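Local coordinates for protein NADH dehydrogenase, putative (Plasmodium falciparum, PDB 5JWC) that probably passes electrons from NADH through its bound flavin to ubiquinone, as a malaria-parasite type II NADH dehydrogenase, at residues I32-G37 against D130-A135; L44-F49 against Y433-F438; K187-A192 against N224-S229. All coordinates share one frame; numbering follows the deposited sequence.

Interaction 1. Residues I32-G37 against D130-A135; sequences IILGSG and DYLIIA. With FAD (flavin-adenine dinucleotide), chain C.
Leu132 meets Ile32 and Leu34 on one face of the sheet to which these two parallel strands belong, and Ile134 joins them there; Ile33 and Ile133 lie on the other face. At its edges the pair continues into the sheet: Ile33 and Gly35 bond through their backbones to strand 53-57, while Ile133 and Ile134 reach strand 337-339. On the first face, CD1 of Leu132 does the touching, 3.7 Å from CG2 of Ile32 and 3.8 Å from CG of Leu34. In Leu132, chi1 -176° with chi2 62° brings CD1 over Ile32, 3.5 Å from Ile32 O. Across the other face Ile33 and Ile133 meet more loosely, CG1 to CG1 at 4.3 Å. Leu304 of helix 303-309 packs on Leu34.

Four backbone bonds stitch the strands: Ile32 N to Tyr131 O, Ile133 N to Ile32 O, Leu34 N to Ile133 O, and Ala135 N to Leu34 O. The last is bent, 133° at the hydrogen, as the strands give way to loops. There Gly35 brings its CA to 3.6 Å from Ala135 O in a straight CA-H...O contact.

This is the first strand and glycine-rich turn of a Rossmann-type FAD domain. Ser36 N donates to FAD O3B at 3.1 Å. Gly37 and Ala135 also belong to a magnesium site. Backbone amides thus serve both the sheet (Leu34, Ala135) and the ribose (Ser36). The bare CA of Gly35 lies 3.3 Å from FAD O4B and that of Gly37 3.2 Å from FAD O5B, where a CB on Gly37 would clash.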
loop_
_atom_site.group_PDB
_atom_site.type_symbol
_atom_site.label_atom_id
_atom_site.label_comp_id
_atom_site.label_asym_id
_atom_site.label_seq_id
_atom_site.Cartn_x
_atom_site.Cartn_y
_atom_site.Cartn_z
ATOM N N ILE A 32 29.963 -0.280 -11.490
ATOM C CA ILE A 32 28.543 -0.036 -11.662
ATOM C C ILE A 32 27.796 -1.370 -11.610
ATOM O O ILE A 32 28.141 -2.306 -12.329
ATOM C CB ILE A 32 28.223 0.678 -12.990
ATOM C CG1 ILE A 32 28.781 2.116 -12.994
ATOM C CG2 ILE A 32 26.727 0.692 -13.232
ATOM C CD1 ILE A 32 28.316 2.921 -14.179
ATOM N N ILE A 33 26.799 -1.454 -10.740
ATOM C CA ILE A 33 25.910 -2.614 -10.673
ATOM C C ILE A 33 24.593 -2.277 -11.358
ATOM O O ILE A 33 23.937 -1.288 -10.995
ATOM C CB ILE A 33 25.623 -3.006 -9.225
ATOM C CG1 ILE A 33 26.913 -3.214 -8.457
ATOM C CG2 ILE A 33 24.720 -4.261 -9.152
ATOM C CD1 ILE A 33 26.681 -3.134 -6.958
ATOM N N LEU A 34 24.194 -3.074 -12.342
ATOM C CA LEU A 34 22.906 -2.854 -12.973
ATOM C C LEU A 34 21.904 -3.823 -12.372
ATOM O O LEU A 34 22.051 -5.032 -12.526
ATOM C CB LEU A 34 22.968 -3.055 -14.478
ATOM C CG LEU A 34 23.970 -2.197 -15.241
ATOM C CD1 LEU A 34 23.802 -2.466 -16.750
ATOM C CD2 LEU A 34 23.765 -0.716 -14.901
ATOM N N GLY A 35 20.889 -3.292 -11.698
ATOM C CA GLY A 35 19.825 -4.126 -11.143
ATOM C C GLY A 35 19.856 -4.116 -9.628
ATOM O O GLY A 35 20.935 -4.193 -9.000
ATOM N N SER A 36 18.669 -4.023 -9.037
ATOM C CA SER A 36 18.535 -4.031 -7.586
ATOM C C SER A 36 17.823 -5.312 -7.117
ATOM O O SER A 36 17.018 -5.286 -6.188
ATOM C CB SER A 36 17.762 -2.790 -7.108
ATOM O OG SER A 36 16.551 -2.600 -7.849
ATOM N N GLY A 37 18.120 -6.431 -7.771
ATOM C CA GLY A 37 17.426 -7.667 -7.476
ATOM C C GLY A 37 18.302 -8.633 -6.710
ATOM O O GLY A 37 19.235 -8.218 -6.039
ATOM N N ASP A 130 34.759 1.383 -14.410
ATOM C CA ASP A 130 35.919 0.504 -14.520
ATOM C C ASP A 130 35.491 -0.974 -14.607
ATOM O O ASP A 130 36.099 -1.774 -15.321
ATOM C CB ASP A 130 36.848 0.730 -13.336
ATOM C CG ASP A 130 37.434 2.133 -13.336
ATOM O OD1 ASP A 130 37.957 2.538 -14.392
ATOM O OD2 ASP A 130 37.323 2.835 -12.311
ATOM N N TYR A 131 34.462 -1.331 -13.847
ATOM C CA TYR A 131 33.845 -2.656 -13.950
ATOM C C TYR A 131 32.339 -2.520 -14.004
ATOM O O TYR A 131 31.759 -1.660 -13.333
ATOM C CB TYR A 131 34.219 -3.539 -12.768
ATOM C CG TYR A 131 35.686 -3.806 -12.610
ATOM C CD1 TYR A 131 36.321 -4.790 -13.353
ATOM C CD2 TYR A 131 36.444 -3.067 -11.715
ATOM C CE1 TYR A 131 37.684 -5.035 -13.195
ATOM C CE2 TYR A 131 37.784 -3.297 -11.556
ATOM C CZ TYR A 131 38.404 -4.280 -12.290
ATOM O OH TYR A 131 39.757 -4.484 -12.112
ATOM N N LEU A 132 31.710 -3.398 -14.777
ATOM C CA LEU A 132 30.269 -3.415 -14.901
ATOM C C LEU A 132 29.713 -4.789 -14.490
ATOM O O LEU A 132 30.118 -5.827 -15.039
ATOM C CB LEU A 132 29.863 -3.083 -16.323
ATOM C CG LEU A 132 28.371 -2.956 -16.602
ATOM C CD1 LEU A 132 27.729 -1.817 -15.797
ATOM C CD2 LEU A 132 28.146 -2.788 -18.089
ATOM N N ILE A 133 28.798 -4.794 -13.522
ATOM C CA ILE A 133 28.129 -6.027 -13.102
ATOM C C ILE A 133 26.692 -6.047 -13.619
ATOM O O ILE A 133 25.813 -5.352 -13.100
ATOM C CB ILE A 133 28.104 -6.170 -11.574
ATOM C CG1 ILE A 133 29.434 -5.696 -10.950
ATOM C CG2 ILE A 133 27.753 -7.611 -11.180
ATOM C CD1 ILE A 133 30.648 -6.518 -11.348
ATOM N N ILE A 134 26.437 -6.818 -14.663
ATOM C CA ILE A 134 25.093 -6.835 -15.230
ATOM C C ILE A 134 24.202 -7.860 -14.504
ATOM O O ILE A 134 24.447 -9.069 -14.536
ATOM C CB ILE A 134 25.117 -7.130 -16.729
ATOM C CG1 ILE A 134 26.079 -6.170 -17.452
ATOM C CG2 ILE A 134 23.687 -7.092 -17.325
ATOM C CD1 ILE A 134 26.128 -6.378 -18.969
ATOM N N ALA A 135 23.178 -7.350 -13.833
ATOM C CA ALA A 135 22.261 -8.191 -13.072
ATOM C C ALA A 135 20.825 -7.718 -13.280
ATOM O O ALA A 135 20.098 -7.483 -12.307
ATOM C CB ALA A 135 22.620 -8.164 -11.595
HETATM P PA FAD C . 15.851 -9.814 -10.363
HETATM O O1A FAD C . 14.508 -9.875 -11.031
HETATM O O2A FAD C . 15.845 -10.267 -8.946
HETATM O O5B FAD C . 16.460 -8.327 -10.467
HETATM C C5B FAD C . 16.613 -7.669 -11.704
HETATM C C4B FAD C . 16.805 -6.196 -11.383
HETATM O O4B FAD C . 17.225 -5.516 -12.549
HETATM C C3B FAD C . 15.495 -5.546 -10.927
HETATM O O3B FAD C . 15.783 -4.652 -9.873
HETATM C C2B FAD C . 15.075 -4.727 -12.127
HETATM O O2B FAD C . 14.344 -3.590 -11.728
HETATM C C1B FAD C . 16.446 -4.348 -12.676
HETATM N N9A FAD C . 16.469 -3.956 -14.087
HETATM C C8A FAD C . 15.710 -4.453 -15.120
HETATM N N7A FAD C . 16.086 -3.808 -16.252
HETATM C C5A FAD C . 17.063 -2.923 -15.956
HETATM C C6A FAD C . 17.779 -2.031 -16.739
HETATM N N6A FAD C . 17.598 -2.000 -18.059
HETATM N N1A FAD C . 18.744 -1.249 -16.146
HETATM C C2A FAD C . 18.987 -1.353 -14.788
HETATM N N3A FAD C . 18.266 -2.242 -14.014
HETATM C C4A FAD C . 17.314 -3.007 -14.595
HETATM N N1 FAD C . 13.942 -18.369 -6.759
HETATM C C2 FAD C . 14.315 -19.259 -5.789
HETATM O O2 FAD C . 15.478 -19.643 -5.741
HETATM N N3 FAD C . 13.401 -19.716 -4.854
HETATM C C4 FAD C . 12.100 -19.288 -4.864
HETATM O O4 FAD C . 11.310 -19.708 -4.007
HETATM C C4X FAD C . 11.710 -18.374 -5.836
HETATM N N5 FAD C . 10.413 -17.914 -5.889
HETATM C C5X FAD C . 10.051 -16.999 -6.870
HETATM C C6 FAD C . 8.755 -16.517 -6.913
HETATM C C7 FAD C . 8.362 -15.603 -7.884
HETATM C C7M FAD C . 6.932 -15.115 -7.896
HETATM C C8 FAD C . 9.284 -15.151 -8.818
HETATM C C8M FAD C . 8.882 -14.166 -9.877
HETATM C C9 FAD C . 10.594 -15.632 -8.776
HETATM C C9A FAD C . 10.981 -16.548 -7.801
HETATM N N10 FAD C . 12.280 -17.025 -7.748
HETATM C C10 FAD C . 12.641 -17.919 -6.775
HETATM C "C1'" FAD C . 13.302 -16.611 -8.765
HETATM C "C2'" FAD C . 14.096 -15.375 -8.432
HETATM O "O2'" FAD C . 13.210 -14.315 -8.203
HETATM C "C3'" FAD C . 14.925 -15.028 -9.656
HETATM O "O3'" FAD C . 15.700 -16.132 -10.067
HETATM C "C4'" FAD C . 15.810 -13.859 -9.260
HETATM O "O4'" FAD C . 14.968 -12.737 -9.193
HETATM C "C5'" FAD C . 16.943 -13.611 -10.244
HETATM O "O5'" FAD C . 17.727 -12.559 -9.723
HETATM P P FAD C . 18.246 -11.391 -10.704
HETATM O O1P FAD C . 19.139 -10.454 -9.923
HETATM O O2P FAD C . 18.902 -12.070 -11.874
HETATM O O3P FAD C . 16.896 -10.674 -11.243
#

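Interaction 2. Residues L44-F49 against Y433-F438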
loop_
_atom_site.group_PDB
_atom_site.type_symbol
_atom_site.label_atom_id
_atom_site.label_comp_id
_atom_site.label_asym_id
_atom_site.label_seq_id
_atom_site.Cartn_x
_atom_site.Cartn_y
_atom_site.Cartn_z
ATOM N N LEU A 44 25.818 -5.771 -3.742
ATOM C CA LEU A 44 25.925 -4.544 -2.963
ATOM C C LEU A 44 26.123 -4.841 -1.475
ATOM O O LEU A 44 26.924 -4.188 -0.808
ATOM C CB LEU A 44 24.669 -3.671 -3.164
ATOM C CG LEU A 44 24.673 -2.274 -2.528
ATOM C CD1 LEU A 44 25.503 -1.313 -3.400
ATOM C CD2 LEU A 44 23.242 -1.727 -2.300
ATOM N N LEU A 45 25.389 -5.812 -0.948
ATOM C CA LEU A 45 25.492 -6.124 0.462
ATOM C C LEU A 45 26.898 -6.567 0.848
ATOM O O LEU A 45 27.280 -6.414 1.994
ATOM C CB LEU A 45 24.490 -7.203 0.894
ATOM C CG LEU A 45 23.020 -6.763 0.950
ATOM C CD1 LEU A 45 22.106 -7.921 1.403
ATOM C CD2 LEU A 45 22.767 -5.461 1.725
ATOM N N ASN A 46 27.660 -7.125 -0.091
ATOM C CA ASN A 46 28.958 -7.724 0.255
ATOM C C ASN A 46 30.209 -7.022 -0.296
ATOM O O ASN A 46 31.315 -7.285 0.175
ATOM C CB ASN A 46 28.980 -9.197 -0.188
ATOM C CG ASN A 46 30.176 -9.960 0.361
ATOM O OD1 ASN A 46 30.390 -10.016 1.575
ATOM N ND2 ASN A 46 30.943 -10.584 -0.539
ATOM N N ILE A 47 30.047 -6.150 -1.283
ATOM C CA ILE A 47 31.192 -5.513 -1.918
ATOM C C ILE A 47 31.811 -4.490 -0.952
ATOM O O ILE A 47 31.095 -3.782 -0.242
ATOM C CB ILE A 47 30.792 -4.854 -3.246
ATOM C CG1 ILE A 47 32.032 -4.404 -4.031
ATOM C CG2 ILE A 47 29.772 -3.715 -3.025
ATOM C CD1 ILE A 47 32.981 -5.563 -4.389
ATOM N N ASP A 48 33.138 -4.468 -0.875
ATOM C CA ASP A 48 33.833 -3.565 0.044
ATOM C C ASP A 48 33.805 -2.123 -0.463
ATOM O O ASP A 48 34.478 -1.787 -1.442
ATOM C CB ASP A 48 35.277 -4.022 0.247
ATOM C CG ASP A 48 35.930 -3.390 1.475
ATOM O OD1 ASP A 48 35.631 -2.219 1.783
ATOM O OD2 ASP A 48 36.746 -4.077 2.133
ATOM N N PHE A 49 33.044 -1.269 0.212
ATOM C CA PHE A 49 32.931 0.133 -0.187
ATOM C C PHE A 49 34.236 0.908 0.042
ATOM O O PHE A 49 34.437 1.964 -0.539
ATOM C CB PHE A 49 31.787 0.823 0.565
ATOM C CG PHE A 49 30.416 0.373 0.138
ATOM C CD1 PHE A 49 30.196 -0.124 -1.135
ATOM C CD2 PHE A 49 29.348 0.442 1.017
ATOM C CE1 PHE A 49 28.922 -0.548 -1.523
ATOM C CE2 PHE A 49 28.074 0.026 0.631
ATOM C CZ PHE A 49 27.865 -0.467 -0.628
ATOM N N TYR A 433 29.930 -14.897 -4.433
ATOM C CA TYR A 433 31.155 -15.369 -5.072
ATOM C C TYR A 433 31.898 -14.195 -5.709
ATOM O O TYR A 433 33.089 -13.997 -5.465
ATOM C CB TYR A 433 30.845 -16.452 -6.127
ATOM C CG TYR A 433 31.913 -16.629 -7.186
ATOM C CD1 TYR A 433 33.005 -17.477 -6.975
ATOM C CD2 TYR A 433 31.831 -15.954 -8.397
ATOM C CE1 TYR A 433 33.993 -17.641 -7.956
ATOM C CE2 TYR A 433 32.808 -16.107 -9.375
ATOM C CZ TYR A 433 33.883 -16.951 -9.151
ATOM O OH TYR A 433 34.847 -17.087 -10.136
ATOM N N LEU A 434 31.185 -13.412 -6.515
ATOM C CA LEU A 434 31.825 -12.412 -7.344
ATOM C C LEU A 434 32.276 -11.189 -6.532
ATOM O O LEU A 434 33.351 -10.633 -6.783
ATOM C CB LEU A 434 30.899 -11.988 -8.468
ATOM C CG LEU A 434 31.522 -11.035 -9.479
ATOM C CD1 LEU A 434 32.770 -11.717 -10.094
ATOM C CD2 LEU A 434 30.483 -10.671 -10.532
ATOM N N SER A 435 31.464 -10.780 -5.566
ATOM C CA SER A 435 31.831 -9.672 -4.692
ATOM C C SER A 435 33.064 -10.088 -3.878
ATOM O O SER A 435 34.008 -9.306 -3.727
ATOM C CB SER A 435 30.650 -9.258 -3.790
ATOM O OG SER A 435 30.294 -10.286 -2.881
ATOM N N ASN A 436 33.084 -11.331 -3.401
ATOM C CA ASN A 436 34.280 -11.846 -2.735
ATOM C C ASN A 436 35.503 -11.867 -3.659
ATOM O O ASN A 436 36.635 -11.654 -3.199
ATOM C CB ASN A 436 34.048 -13.249 -2.186
ATOM C CG ASN A 436 35.242 -13.772 -1.397
ATOM O OD1 ASN A 436 35.507 -13.317 -0.284
ATOM N ND2 ASN A 436 35.962 -14.732 -1.966
ATOM N N VAL A 437 35.290 -12.135 -4.948
ATOM C CA VAL A 437 36.409 -12.093 -5.891
ATOM C C VAL A 437 36.969 -10.669 -6.000
ATOM O O VAL A 437 38.198 -10.472 -6.020
ATOM C CB VAL A 437 36.015 -12.597 -7.292
ATOM C CG1 VAL A 437 37.096 -12.244 -8.304
ATOM C CG2 VAL A 437 35.846 -14.112 -7.276
ATOM N N PHE A 438 36.077 -9.683 -6.048
ATOM C CA PHE A 438 36.508 -8.284 -6.071
ATOM C C PHE A 438 37.178 -7.858 -4.766
ATOM O O PHE A 438 38.205 -7.167 -4.796
ATOM C CB PHE A 438 35.337 -7.358 -6.382
ATOM C CG PHE A 438 35.057 -7.211 -7.844
ATOM C CD1 PHE A 438 35.689 -6.226 -8.588
ATOM C CD2 PHE A 438 34.180 -8.064 -8.485
ATOM C CE1 PHE A 438 35.434 -6.085 -9.935
ATOM C CE2 PHE A 438 33.922 -7.939 -9.838
ATOM C CZ PHE A 438 34.545 -6.945 -10.568
#
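Asn46 and Ser435 face one another directly, both CB atoms directed at the opposing segment, whereas Ile47 slants past Phe438. With CG of Asn46 on the far side from its backbone N (chi1 -169°), the amide extends to the helix and ND2 is modelled as a donor to Ser435 OG. The separation of ND2 and OG, 2.4 Å, is implausibly short, so the detail of this bond is doubtful. Ser435 OG is also hydrogen-bonded to Ala431 O one turn back, a partner in its own helix.

Ile47 works through the end of its longer branch. CD1 lies 3.6 Å from CB of Phe438 and 3.9 Å from the carbonyl O of Ser435, approaching the phenyl ring obliquely. The branch gets there because chi1 (-170°) swings CG1 away from the backbone N.

Next along the helix, Asn439 ties down the same turn of chain, its ND2 bonded to Asn46 O and its OD1 to Asp48 N. The contact therefore fastens helix 424-440 to the end of helix 38-46 and the loop after it, with Ile47 also packing on Val54 of strand 53-57.

Interaction 3. Residues K187-A192 against N224-S229; sequences KMLHVA and NFISIS
Leu189 O accepts the first bond of this parallel pair, from Ser227 N at 3.0 Å. Ser227 then turns its own carbonyl to Val191 N, 2.8 Å from N to O. Ser229 N follows on Val191 O, and the ladder runs on through a backbone bond between Ser229 and Val193. The same carbonyls take weaker C-H donors beside these bonds: Ile228 CA stands only 3.1 Å from Val191 O. The outer edges are used as well, His190 and Ala192 bonding to the backbone of strand 292-295 and its approach, Ile228 to Asn259.

His190 and Ser229 add a side-chain bond on the face they share with Ser227 and Ala192. CG of His190 lies opposite its backbone N (chi1 174°), which carries the ring over strand 227-232 and sets NE2 2.8 Å from Ser229 OG. The hydroxyl meets the ring at its edge, near the ring plane, and either partner could donate. Ser227 OG comes 3.2 Å from His190 CD2, obliquely to the ring. The other ring nitrogen, ND1, is bonded to Ser289 O, so both ends of the imidazole are held and its rotation is fixed.

The two strands are neighbours in the five-stranded parallel sheet of the second Rossmann-like domain, probably the NADH-binding one. They are joined as a beta-alpha-beta crossover through helix 198-218, against which Ile226 and Ile228 pack.

Before the strands begin, the side-chain contact is largely apolar. Leu189, just leaving helix 182-188, lays CD1 on CB of Phe225 at 3.9 Å and CB near CG1 of Ile226, though CB is nearest Phe225 O, at 3.6 Å. Helix 158-174 covers Leu189 through Ile171 and Leu172, and reaches Val191 through Phe168.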
loop_
_atom_site.group_PDB
_atom_site.type_symbol
_atom_site.label_atom_id
_atom_site.label_comp_id
_atom_site.label_asym_id
_atom_site.label_seq_id
_atom_site.Cartn_x
_atom_site.Cartn_y
_atom_site.Cartn_z
ATOM N N LYS A 187 -19.198 -16.971 -13.554
ATOM C CA LYS A 187 -18.190 -16.626 -14.544
ATOM C C LYS A 187 -17.185 -15.626 -13.990
ATOM O O LYS A 187 -15.977 -15.780 -14.176
ATOM C CB LYS A 187 -18.840 -16.062 -15.804
ATOM C CG LYS A 187 -19.733 -17.057 -16.546
ATOM C CD LYS A 187 -20.021 -16.547 -17.950
ATOM C CE LYS A 187 -21.133 -17.336 -18.626
ATOM N NZ LYS A 187 -21.448 -16.772 -19.978
ATOM N N MET A 188 -17.684 -14.605 -13.298
ATOM C CA MET A 188 -16.816 -13.553 -12.773
ATOM C C MET A 188 -15.966 -14.030 -11.602
ATOM O O MET A 188 -14.868 -13.533 -11.397
ATOM C CB MET A 188 -17.640 -12.344 -12.338
ATOM C CG MET A 188 -17.869 -11.331 -13.439
ATOM S SD MET A 188 -18.848 -9.932 -12.833
ATOM C CE MET A 188 -20.471 -10.678 -12.746
ATOM N N LEU A 189 -16.469 -14.981 -10.831
ATOM C CA LEU A 189 -15.745 -15.435 -9.647
ATOM C C LEU A 189 -14.893 -16.670 -9.947
ATOM O O LEU A 189 -14.525 -17.424 -9.052
ATOM C CB LEU A 189 -16.737 -15.706 -8.510
ATOM C CG LEU A 189 -17.446 -14.431 -8.045
ATOM C CD1 LEU A 189 -18.711 -14.742 -7.245
ATOM C CD2 LEU A 189 -16.478 -13.635 -7.183
ATOM N N HIS A 190 -14.562 -16.872 -11.216
ATOM C CA HIS A 190 -13.665 -17.960 -11.550
ATOM C C HIS A 190 -12.244 -17.423 -11.691
ATOM O O HIS A 190 -11.965 -16.613 -12.557
ATOM C CB HIS A 190 -14.101 -18.670 -12.841
ATOM C CG HIS A 190 -13.129 -19.713 -13.291
ATOM N ND1 HIS A 190 -12.677 -19.797 -14.595
ATOM C CD2 HIS A 190 -12.477 -20.685 -12.608
ATOM C CE1 HIS A 190 -11.815 -20.803 -14.693
ATOM N NE2 HIS A 190 -11.678 -21.350 -13.502
ATOM N N VAL A 191 -11.358 -17.869 -10.814
ATOM C CA VAL A 191 -9.964 -17.450 -10.882
ATOM C C VAL A 191 -9.192 -18.578 -11.551
ATOM O O VAL A 191 -9.335 -19.745 -11.181
ATOM C CB VAL A 191 -9.377 -17.144 -9.491
ATOM C CG1 VAL A 191 -7.911 -16.709 -9.619
ATOM C CG2 VAL A 191 -10.209 -16.052 -8.792
ATOM N N ALA A 192 -8.420 -18.224 -12.565
ATOM C CA ALA A 192 -7.622 -19.174 -13.314
ATOM C C ALA A 192 -6.166 -18.801 -13.195
ATOM O O ALA A 192 -5.800 -17.641 -13.428
ATOM C CB ALA A 192 -8.040 -19.193 -14.780
ATOM N N ASN A 224 -20.232 -19.666 -2.594
ATOM C CA ASN A 224 -20.514 -20.876 -3.358
ATOM C C ASN A 224 -20.307 -20.717 -4.853
ATOM O O ASN A 224 -20.200 -21.707 -5.563
ATOM C CB ASN A 224 -21.956 -21.332 -3.108
ATOM C CG ASN A 224 -22.145 -21.952 -1.737
ATOM O OD1 ASN A 224 -21.287 -22.706 -1.246
ATOM N ND2 ASN A 224 -23.276 -21.642 -1.106
ATOM N N PHE A 225 -20.246 -19.479 -5.336
ATOM C CA PHE A 225 -20.018 -19.242 -6.763
ATOM C C PHE A 225 -18.548 -19.107 -7.150
ATOM O O PHE A 225 -18.222 -19.002 -8.325
ATOM C CB PHE A 225 -20.775 -17.992 -7.199
ATOM C CG PHE A 225 -22.234 -18.041 -6.866
ATOM C CD1 PHE A 225 -22.960 -19.197 -7.112
ATOM C CD2 PHE A 225 -22.876 -16.956 -6.290
ATOM C CE1 PHE A 225 -24.310 -19.267 -6.812
ATOM C CE2 PHE A 225 -24.231 -17.020 -5.985
ATOM C CZ PHE A 225 -24.944 -18.176 -6.246
ATOM N N ILE A 226 -17.668 -19.091 -6.160
ATOM C CA ILE A 226 -16.243 -18.901 -6.409
ATOM C C ILE A 226 -15.575 -20.209 -6.821
ATOM O O ILE A 226 -15.814 -21.246 -6.209
ATOM C CB ILE A 226 -15.532 -18.340 -5.166
ATOM C CG1 ILE A 226 -16.178 -17.009 -4.748
ATOM C CG2 ILE A 226 -14.023 -18.168 -5.448
ATOM C CD1 ILE A 226 -15.681 -16.479 -3.439
ATOM N N SER A 227 -14.737 -20.158 -7.851
ATOM C CA SER A 227 -13.941 -21.319 -8.206
ATOM C C SER A 227 -12.526 -20.920 -8.576
ATOM O O SER A 227 -12.259 -19.768 -8.931
ATOM C CB SER A 227 -14.578 -22.087 -9.372
ATOM O OG SER A 227 -14.818 -21.223 -10.478
ATOM N N ILE A 228 -11.621 -21.887 -8.485
ATOM C CA ILE A 228 -10.251 -21.704 -8.914
ATOM C C ILE A 228 -9.804 -22.876 -9.764
ATOM O O ILE A 228 -10.031 -24.031 -9.389
ATOM C CB ILE A 228 -9.267 -21.625 -7.749
ATOM C CG1 ILE A 228 -9.731 -20.691 -6.654
ATOM C CG2 ILE A 228 -7.881 -21.209 -8.241
ATOM C CD1 ILE A 228 -8.763 -20.743 -5.460
ATOM N N SER A 229 -9.131 -22.576 -10.873
ATOM C CA SER A 229 -8.536 -23.606 -11.706
ATOM C C SER A 229 -7.054 -23.307 -11.856
ATOM O O SER A 229 -6.677 -22.149 -11.977
ATOM C CB SER A 229 -9.207 -23.649 -13.088
ATOM O OG SER A 229 -10.600 -23.873 -12.976
#

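Overall arrangement
Interactions 1 and 2 belong to one packed unit, their centres 12 Å apart. Helix 424-440 packs on strand 131-134, where Tyr131 and Phe438 stack edge-to-face, Tyr131 CG 3.5 Å from Phe438 CE1, and on helix 38-46 through interaction 2. Ile33 CD1, 4.2 Å from Leu44 CD1, joins strand 30-34 to helix 38-46. Interaction 1 touches FAD itself, while interaction 2 joins the helix that follows the FAD-binding turn to helix 424-440. Interaction 3 stands apart in the other Rossmann-like domain, its centre 43 Å from that of interaction 1 and across the chain's centre. The side chain of Ile228 is about 10 Å from a bound RYL-552 molecule.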